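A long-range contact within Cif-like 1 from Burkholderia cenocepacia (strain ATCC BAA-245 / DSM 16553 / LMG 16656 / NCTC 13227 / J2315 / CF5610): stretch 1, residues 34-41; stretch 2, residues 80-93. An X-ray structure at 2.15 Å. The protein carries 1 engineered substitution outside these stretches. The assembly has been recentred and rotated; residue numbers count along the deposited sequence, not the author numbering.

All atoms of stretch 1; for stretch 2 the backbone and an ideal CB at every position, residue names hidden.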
ATOM      1  N   ASP B  34     -11.112  38.518  -1.445  1.00 63.38           N
ATOM      2  CA  ASP B  34     -10.267  39.144  -2.460  1.00 65.29           C
ATOM      3  C   ASP B  34      -9.417  38.126  -3.186  1.00 67.21           C
ATOM      4  O   ASP B  34      -9.134  38.302  -4.377  1.00 74.09           O
ATOM      5  CB  ASP B  34      -9.345  40.198  -1.845  1.00 65.48           C
ATOM      6  CG  ASP B  34     -10.017  41.516  -1.671  1.00 69.52           C
ATOM      7  OD1 ASP B  34     -10.874  41.835  -2.514  1.00 70.40           O
ATOM      8  OD2 ASP B  34      -9.698  42.213  -0.692  1.00 71.09           O
ATOM      9  N   ASP B  35      -9.066  37.040  -2.521  1.00 69.24           N
ATOM     10  CA  ASP B  35      -8.338  35.993  -3.206  1.00 67.34           C
ATOM     11  C   ASP B  35      -8.775  34.596  -2.779  1.00 67.07           C
ATOM     12  O   ASP B  35      -8.613  33.656  -3.567  1.00 64.67           O
ATOM     13  CB  ASP B  35      -6.834  36.237  -2.998  1.00 72.63           C
ATOM     14  CG  ASP B  35      -6.065  36.000  -4.306  1.00 79.05           C
ATOM     15  OD1 ASP B  35      -6.733  35.955  -5.389  1.00 79.83           O
ATOM     16  OD2 ASP B  35      -4.839  36.064  -4.314  1.00 84.68           O
ATOM     17  N   VAL B  36      -9.297  34.437  -1.527  1.00 59.58           N
ATOM     18  CA  VAL B  36      -9.707  33.169  -0.913  1.00 50.15           C
ATOM     19  C   VAL B  36     -11.224  33.022  -1.039  1.00 46.80           C
ATOM     20  O   VAL B  36     -11.966  33.990  -0.827  1.00 48.82           O
ATOM     21  CB  VAL B  36      -9.309  33.137   0.577  1.00 50.49           C
ATOM     22  CG1 VAL B  36      -9.906  31.927   1.293  1.00 42.42           C
ATOM     23  CG2 VAL B  36      -7.795  33.185   0.717  1.00 53.34           C
ATOM     24  N   ARG B  37     -11.705  31.820  -1.382  1.00 41.56           N
ATOM     25  CA  ARG B  37     -13.142  31.529  -1.393  1.00 40.82           C
ATOM     26  C   ARG B  37     -13.550  30.748  -0.145  1.00 39.44           C
ATOM     27  O   ARG B  37     -12.916  29.743   0.197  1.00 38.18           O
ATOM     28  CB  ARG B  37     -13.538  30.743  -2.650  1.00 41.65           C
ATOM     29  CG  ARG B  37     -15.042  30.410  -2.763  1.00 39.80           C
ATOM     30  CD  ARG B  37     -15.371  29.750  -4.118  1.00 37.97           C
ATOM     31  NE  ARG B  37     -14.931  28.359  -4.123  1.00 39.42           N
ATOM     32  CZ  ARG B  37     -15.147  27.482  -5.100  1.00 41.61           C
ATOM     33  NH1 ARG B  37     -15.810  27.831  -6.197  1.00 36.24           N
ATOM     34  NH2 ARG B  37     -14.692  26.239  -4.971  1.00 35.11           N
ATOM     35  N   LEU B  38     -14.601  31.218   0.532  1.00 37.40           N
ATOM     36  CA  LEU B  38     -15.131  30.563   1.719  1.00 40.05           C
ATOM     37  C   LEU B  38     -16.478  29.924   1.409  1.00 39.88           C
ATOM     38  O   LEU B  38     -17.309  30.507   0.704  1.00 41.77           O
ATOM     39  CB  LEU B  38     -15.299  31.541   2.891  1.00 38.84           C
ATOM     40  CG  LEU B  38     -14.035  32.088   3.557  1.00 39.10           C
ATOM     41  CD1 LEU B  38     -14.377  32.648   4.932  1.00 39.34           C
ATOM     42  CD2 LEU B  38     -12.937  31.039   3.650  1.00 36.58           C
ATOM     43  N   HIS B  39     -16.681  28.727   1.957  1.00 37.35           N
ATOM     44  CA  HIS B  39     -17.925  27.979   1.857  1.00 33.75           C
ATOM     45  C   HIS B  39     -18.731  28.144   3.140  1.00 37.19           C
ATOM     46  O   HIS B  39     -18.171  28.185   4.239  1.00 34.28           O
ATOM     47  CB  HIS B  39     -17.622  26.500   1.597  1.00 34.54           C
ATOM     48  CG  HIS B  39     -18.812  25.601   1.694  1.00 34.46           C
ATOM     49  ND1 HIS B  39     -19.076  24.840   2.813  1.00 33.79           N
ATOM     50  CD2 HIS B  39     -19.789  25.312   0.802  1.00 35.31           C
ATOM     51  CE1 HIS B  39     -20.175  24.135   2.614  1.00 35.83           C
ATOM     52  NE2 HIS B  39     -20.626  24.402   1.400  1.00 37.48           N
ATOM     53  N   TYR B  40     -20.047  28.254   3.001  1.00 32.73           N
ATOM     54  CA  TYR B  40     -20.896  28.397   4.171  1.00 36.54           C
ATOM     55  C   TYR B  40     -22.263  27.835   3.852  1.00 37.49           C
ATOM     56  O   TYR B  40     -22.654  27.703   2.687  1.00 39.24           O
ATOM     57  CB  TYR B  40     -21.020  29.857   4.646  1.00 39.92           C
ATOM     58  CG  TYR B  40     -21.684  30.794   3.652  1.00 38.19           C
ATOM     59  CD1 TYR B  40     -20.993  31.258   2.536  1.00 39.02           C
ATOM     60  CD2 TYR B  40     -23.002  31.210   3.828  1.00 36.38           C
ATOM     61  CE1 TYR B  40     -21.595  32.114   1.618  1.00 38.35           C
ATOM     62  CE2 TYR B  40     -23.609  32.065   2.921  1.00 40.81           C
ATOM     63  CZ  TYR B  40     -22.902  32.510   1.819  1.00 38.57           C
ATOM     64  OH  TYR B  40     -23.504  33.355   0.914  1.00 45.51           O
ATOM     65  N   VAL B  41     -22.985  27.501   4.910  1.00 34.76           N
ATOM     66  CA  VAL B  41     -24.339  26.977   4.813  1.00 39.22           C
ATOM     67  C   VAL B  41     -25.258  27.978   5.492  1.00 39.56           C
ATOM     68  O   VAL B  41     -24.955  28.452   6.595  1.00 40.59           O
ATOM     69  CB  VAL B  41     -24.437  25.578   5.453  1.00 35.23           C
ATOM     70  CG1 VAL B  41     -25.863  25.077   5.469  1.00 38.06           C
ATOM     71  CG2 VAL B  41     -23.559  24.615   4.684  1.00 36.98           C
ATOM     72  N   UNK B  80     -23.435  29.318   8.936  1.00 37.81           N
ATOM     73  CA  UNK B  80     -22.409  28.414   9.441  1.00 36.39           C
ATOM     74  C   UNK B  80     -21.311  28.330   8.394  1.00 37.82           C
ATOM     75  O   UNK B  80     -21.555  27.873   7.271  1.00 40.77           O
ATOM     76  CB  UNK B  80     -22.982  27.031   9.758  1.00 36.39           C
ATOM     77  N   UNK B  81     -20.117  28.792   8.749  1.00 35.28           N
ATOM     78  CA  UNK B  81     -19.029  29.014   7.803  1.00 35.62           C
ATOM     79  C   UNK B  81     -17.969  27.934   7.974  1.00 37.86           C
ATOM     80  O   UNK B  81     -17.588  27.596   9.100  1.00 32.37           O
ATOM     81  CB  UNK B  81     -18.417  30.403   7.993  1.00 35.62           C
ATOM     82  N   UNK B  82     -17.482  27.402   6.852  1.00 36.13           N
ATOM     83  CA  UNK B  82     -16.198  26.707   6.838  1.00 35.92           C
ATOM     84  C   UNK B  82     -15.115  27.774   6.776  1.00 37.14           C
ATOM     85  O   UNK B  82     -14.944  28.413   5.732  1.00 35.05           O
ATOM     86  CB  UNK B  82     -16.092  25.730   5.665  1.00 35.92           C
ATOM     87  N   UNK B  83     -14.374  27.976   7.871  1.00 32.64           N
ATOM     88  CA  UNK B  83     -13.395  29.057   7.830  1.00 36.82           C
ATOM     89  C   UNK B  83     -12.228  28.691   6.913  1.00 35.95           C
ATOM     90  O   UNK B  83     -12.146  27.577   6.386  1.00 36.61           O
ATOM     91  CB  UNK B  83     -12.886  29.372   9.238  1.00 36.82           C
ATOM     92  N   UNK B  84     -11.335  29.663   6.704  1.00 36.07           N
ATOM     93  CA  UNK B  84     -10.193  29.499   5.803  1.00 36.01           C
ATOM     94  C   UNK B  84      -9.465  28.189   6.074  1.00 38.87           C
ATOM     95  O   UNK B  84      -9.071  27.910   7.213  1.00 38.26           O
ATOM     96  CB  UNK B  84      -9.225  30.675   5.947  1.00 36.01           C
ATOM     97  N   UNK B  85      -9.351  27.359   5.035  1.00 35.42           N
ATOM     98  CA  UNK B  85      -8.635  26.103   5.115  1.00 33.06           C
ATOM     99  C   UNK B  85      -9.480  24.893   5.470  1.00 33.81           C
ATOM    100  O   UNK B  85      -8.987  23.763   5.372  1.00 35.61           O
ATOM    101  CB  UNK B  85      -7.511  26.238   6.144  1.00 33.06           C
ATOM    102  N   UNK B  86     -10.723  25.080   5.891  1.00 33.73           N
ATOM    103  CA  UNK B  86     -11.541  23.986   6.390  1.00 37.22           C
ATOM    104  C   UNK B  86     -12.706  23.646   5.467  1.00 35.51           C
ATOM    105  O   UNK B  86     -13.265  24.515   4.793  1.00 33.49           O
ATOM    106  CB  UNK B  86     -12.074  24.334   7.781  1.00 37.22           C
ATOM    107  N   UNK B  87     -13.128  22.383   5.532  1.00 32.21           N
ATOM    108  CA  UNK B  87     -14.315  21.970   4.808  1.00 34.70           C
ATOM    109  C   UNK B  87     -14.132  22.190   3.319  1.00 34.89           C
ATOM    110  O   UNK B  87     -13.101  21.837   2.735  1.00 33.50           O
ATOM    111  CB  UNK B  87     -15.545  22.727   5.312  1.00 34.70           C
ATOM    112  N   UNK B  88     -15.136  22.807   2.703  1.00 34.32           N
ATOM    113  CA  UNK B  88     -15.155  23.095   1.282  1.00 36.27           C
ATOM    114  C   UNK B  88     -14.541  24.449   0.944  1.00 38.69           C
ATOM    115  O   UNK B  88     -14.623  24.888  -0.204  1.00 35.42           O
ATOM    116  CB  UNK B  88     -16.594  23.037   0.764  1.00 36.27           C
ATOM    117  N   UNK B  89     -13.939  25.122   1.915  1.00 37.36           N
ATOM    118  CA  UNK B  89     -13.318  26.405   1.645  1.00 38.44           C
ATOM    119  C   UNK B  89     -11.936  26.221   1.016  1.00 37.51           C
ATOM    120  O   UNK B  89     -11.365  25.123   1.009  1.00 33.82           O
ATOM    121  CB  UNK B  89     -13.213  27.224   2.933  1.00 38.44           C
ATOM    122  N   UNK B  90     -11.419  27.309   0.440  1.00 35.64           N
ATOM    123  CA  UNK B  90     -10.084  27.280  -0.139  1.00 35.86           C
ATOM    124  C   UNK B  90      -9.034  27.041   0.945  1.00 40.31           C
ATOM    125  O   UNK B  90      -9.262  27.287   2.134  1.00 36.19           O
ATOM    126  CB  UNK B  90      -9.796  28.585  -0.883  1.00 35.86           C
ATOM    127  N   UNK B  91      -7.861  26.557   0.515  1.00 40.33           N
ATOM    128  CA  UNK B  91      -6.737  26.265   1.404  1.00 40.33           C
ATOM    129  C   UNK B  91      -5.524  27.065   0.947  1.00 41.58           C
ATOM    130  O   UNK B  91      -4.584  26.507   0.359  1.00 40.24           O
ATOM    131  CB  UNK B  91      -6.424  24.768   1.425  1.00 40.33           C
ATOM    132  N   UNK B  92      -5.497  28.374   1.217  1.00 41.16           N
ATOM    133  CA  UNK B  92      -4.349  29.186   0.787  1.00 44.33           C
ATOM    134  C   UNK B  92      -3.080  28.882   1.576  1.00 44.19           C
ATOM    135  O   UNK B  92      -3.097  28.072   2.509  1.00 41.12           O
ATOM    136  CB  UNK B  92      -4.684  30.673   0.921  1.00 44.33           C
ATOM    137  N   UNK B  93      -1.969  29.515   1.183  1.00 42.86           N
ATOM    138  CA  UNK B  93      -0.686  29.279   1.838  1.00 42.94           C
ATOM    139  C   UNK B  93      -0.683  29.790   3.280  1.00 44.87           C
ATOM    140  O   UNK B  93      -0.187  29.111   4.189  1.00 44.95           O
ATOM    141  CB  UNK B  93       0.439  29.948   1.045  1.00 42.94           C
TER

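Position 80 pairs with Val41 in antiparallel register, and its CB lies 4.0 Å from Val41 O, on the face that carries the Val41 side chain. A small or beta-branched apolar residue would suit. It is Ala80, whose backbone does the work: Val41 N donates to Ala80 O (2.8 Å) and Ala80 N to Val41 O (2.9 Å).

At position 81 CB turns to the other face, 4.3 Å from Tyr40 CB, with Leu38 nearby. Valine, isoleucine or leucine would fit this apolar surface. Val81 sets CG2 4.1 Å from Tyr40 CB and CG1 4.1 Å from Leu38 CD1.

Position 82 turns its CB to the sheet face that carries the His39 side chain, whose ND1 offers a possible donor; an acceptor such as aspartate or asparagine is favoured. Asp82 OD2 accepts from His39 ND1 at 2.8 Å, near the ring plane, where the nitrogen's hydrogen points. The same oxygen accepts from the backbone N of position 88 at 3.1 Å, tying the backbone of position 88 back to this carboxylate.

Position 83 directs CB away from stretch 1, which therefore sets little limit; Tyr83 opens a type II turn. At 84 CB stands sideways, 4.4 Å from Leu38 CD2, and a long chain could reach Val36. Arg84 does so, laying one guanidinium face over Val36 CG2, with NH2 3.6 Å from that methyl.

Position 85 has phi 93°, and a CB would jam against the preceding carbonyl oxygen: Gly85. Position 86 is out of reach of stretch 1, which leaves the choice open; it is Ala86. Position 87 also has positive phi (60°), favouring Gly87.

At 88 CB sits 3.5 Å from His39 CG, so a residue with a methylene here could pack on the imidazole. Glu88 places CB over the ring face in a CH-pi contact, 3.8 Å from the ring centroid, while its carboxylate leads away.

Position 89 brings CB within 3.9 Å of His39 N, a donor that a short hydroxyl could meet. Ser89 OG accepts from His39 N (2.8 Å) and donates to Asp82 O (2.6 Å), bridging the two backbones.

Position 90 points toward Arg37, whose backbone N would suit aspartate or asparagine, and the nearby guanidinium favours aspartate. Asp90 OD2 accepts from Arg37 N (2.9 Å), while Asp90 N donates to Arg37 O (2.9 Å). A water links Asp90 OD1 to Arg37 NE.

Position 91 points away, leaving room for a long polar chain; Lys91 NZ donates to Gly87 O and Ser89 O. At 92 CB approaches Val36 CG2, suiting a compact apolar residue: Pro92 CG lies 3.6 Å from Val36 CG2. Position 93 is beyond reach of stretch 1, which leaves the choice open; it is Leu93.

Stretch 2, residues 80-93: AVDYRGAGESDKPL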
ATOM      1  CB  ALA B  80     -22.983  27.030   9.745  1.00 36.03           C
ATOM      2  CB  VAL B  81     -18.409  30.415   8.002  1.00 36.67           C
ATOM      3  CG1 VAL B  81     -17.410  30.723   6.899  1.00 38.31           C
ATOM      4  CG2 VAL B  81     -19.494  31.469   8.075  1.00 37.41           C
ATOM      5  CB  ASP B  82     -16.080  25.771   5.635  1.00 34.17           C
ATOM      6  CG  ASP B  82     -16.940  24.509   5.758  1.00 36.90           C
ATOM      7  OD1 ASP B  82     -17.276  24.099   6.899  1.00 32.09           O
ATOM      8  OD2 ASP B  82     -17.256  23.913   4.694  1.00 33.35           O
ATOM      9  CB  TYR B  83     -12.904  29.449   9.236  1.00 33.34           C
ATOM     10  CG  TYR B  83     -12.335  28.385  10.150  1.00 33.04           C
ATOM     11  CD1 TYR B  83     -11.346  27.511   9.734  1.00 32.79           C
ATOM     12  CD2 TYR B  83     -12.752  28.316  11.482  1.00 35.63           C
ATOM     13  CE1 TYR B  83     -10.823  26.558  10.598  1.00 33.95           C
ATOM     14  CE2 TYR B  83     -12.240  27.383  12.349  1.00 34.57           C
ATOM     15  CZ  TYR B  83     -11.273  26.509  11.912  1.00 36.34           C
ATOM     16  OH  TYR B  83     -10.774  25.578  12.795  1.00 32.85           O
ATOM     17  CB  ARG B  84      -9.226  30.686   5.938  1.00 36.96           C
ATOM     18  CG  ARG B  84      -7.941  30.547   5.102  1.00 40.81           C
ATOM     19  CD  ARG B  84      -6.936  31.687   5.354  1.00 41.90           C
ATOM     20  NE  ARG B  84      -7.500  32.990   5.004  1.00 43.71           N
ATOM     21  CZ  ARG B  84      -6.930  33.884   4.199  1.00 42.00           C
ATOM     22  NH1 ARG B  84      -7.550  35.031   3.959  1.00 45.24           N
ATOM     23  NH2 ARG B  84      -5.745  33.650   3.650  1.00 42.01           N
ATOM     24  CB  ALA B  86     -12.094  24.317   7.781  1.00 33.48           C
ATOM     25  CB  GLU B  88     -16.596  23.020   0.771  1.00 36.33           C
ATOM     26  CG  GLU B  88     -17.228  21.658   0.986  1.00 35.16           C
ATOM     27  CD  GLU B  88     -16.492  20.566   0.224  1.00 38.63           C
ATOM     28  OE1 GLU B  88     -16.295  20.709  -1.002  1.00 34.18           O
ATOM     29  OE2 GLU B  88     -16.099  19.562   0.854  1.00 42.49           O
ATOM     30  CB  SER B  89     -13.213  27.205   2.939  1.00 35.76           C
ATOM     31  OG  SER B  89     -14.493  27.699   3.300  1.00 35.85           O
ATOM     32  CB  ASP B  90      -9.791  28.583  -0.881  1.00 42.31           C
ATOM     33  CG  ASP B  90     -10.481  28.641  -2.237  1.00 41.19           C
ATOM     34  OD1 ASP B  90     -11.140  27.636  -2.605  1.00 38.16           O
ATOM     35  OD2 ASP B  90     -10.383  29.687  -2.909  1.00 43.15           O
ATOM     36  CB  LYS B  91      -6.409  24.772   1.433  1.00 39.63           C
ATOM     37  CG  LYS B  91      -7.383  23.926   2.241  1.00 39.28           C
ATOM     38  CD  LYS B  91      -8.416  23.286   1.337  1.00 41.45           C
ATOM     39  CE  LYS B  91      -9.433  22.471   2.129  1.00 36.77           C
ATOM     40  NZ  LYS B  91     -10.679  22.283   1.316  1.00 39.41           N
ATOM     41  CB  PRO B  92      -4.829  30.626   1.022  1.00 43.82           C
ATOM     42  CG  PRO B  92      -5.875  30.513   2.063  1.00 43.71           C
ATOM     43  CD  PRO B  92      -6.550  29.186   1.851  1.00 41.57           C
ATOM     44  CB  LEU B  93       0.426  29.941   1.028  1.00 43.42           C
ATOM     45  CG  LEU B  93       1.838  29.972   1.609  1.00 43.98           C
ATOM     46  CD1 LEU B  93       2.451  28.593   1.582  1.00 46.47           C
ATOM     47  CD2 LEU B  93       2.695  30.962   0.834  1.00 52.79           C
TER
HETATM   48  O   HOH W   1     -13.378  26.782  -2.103  1.00 33.85           O
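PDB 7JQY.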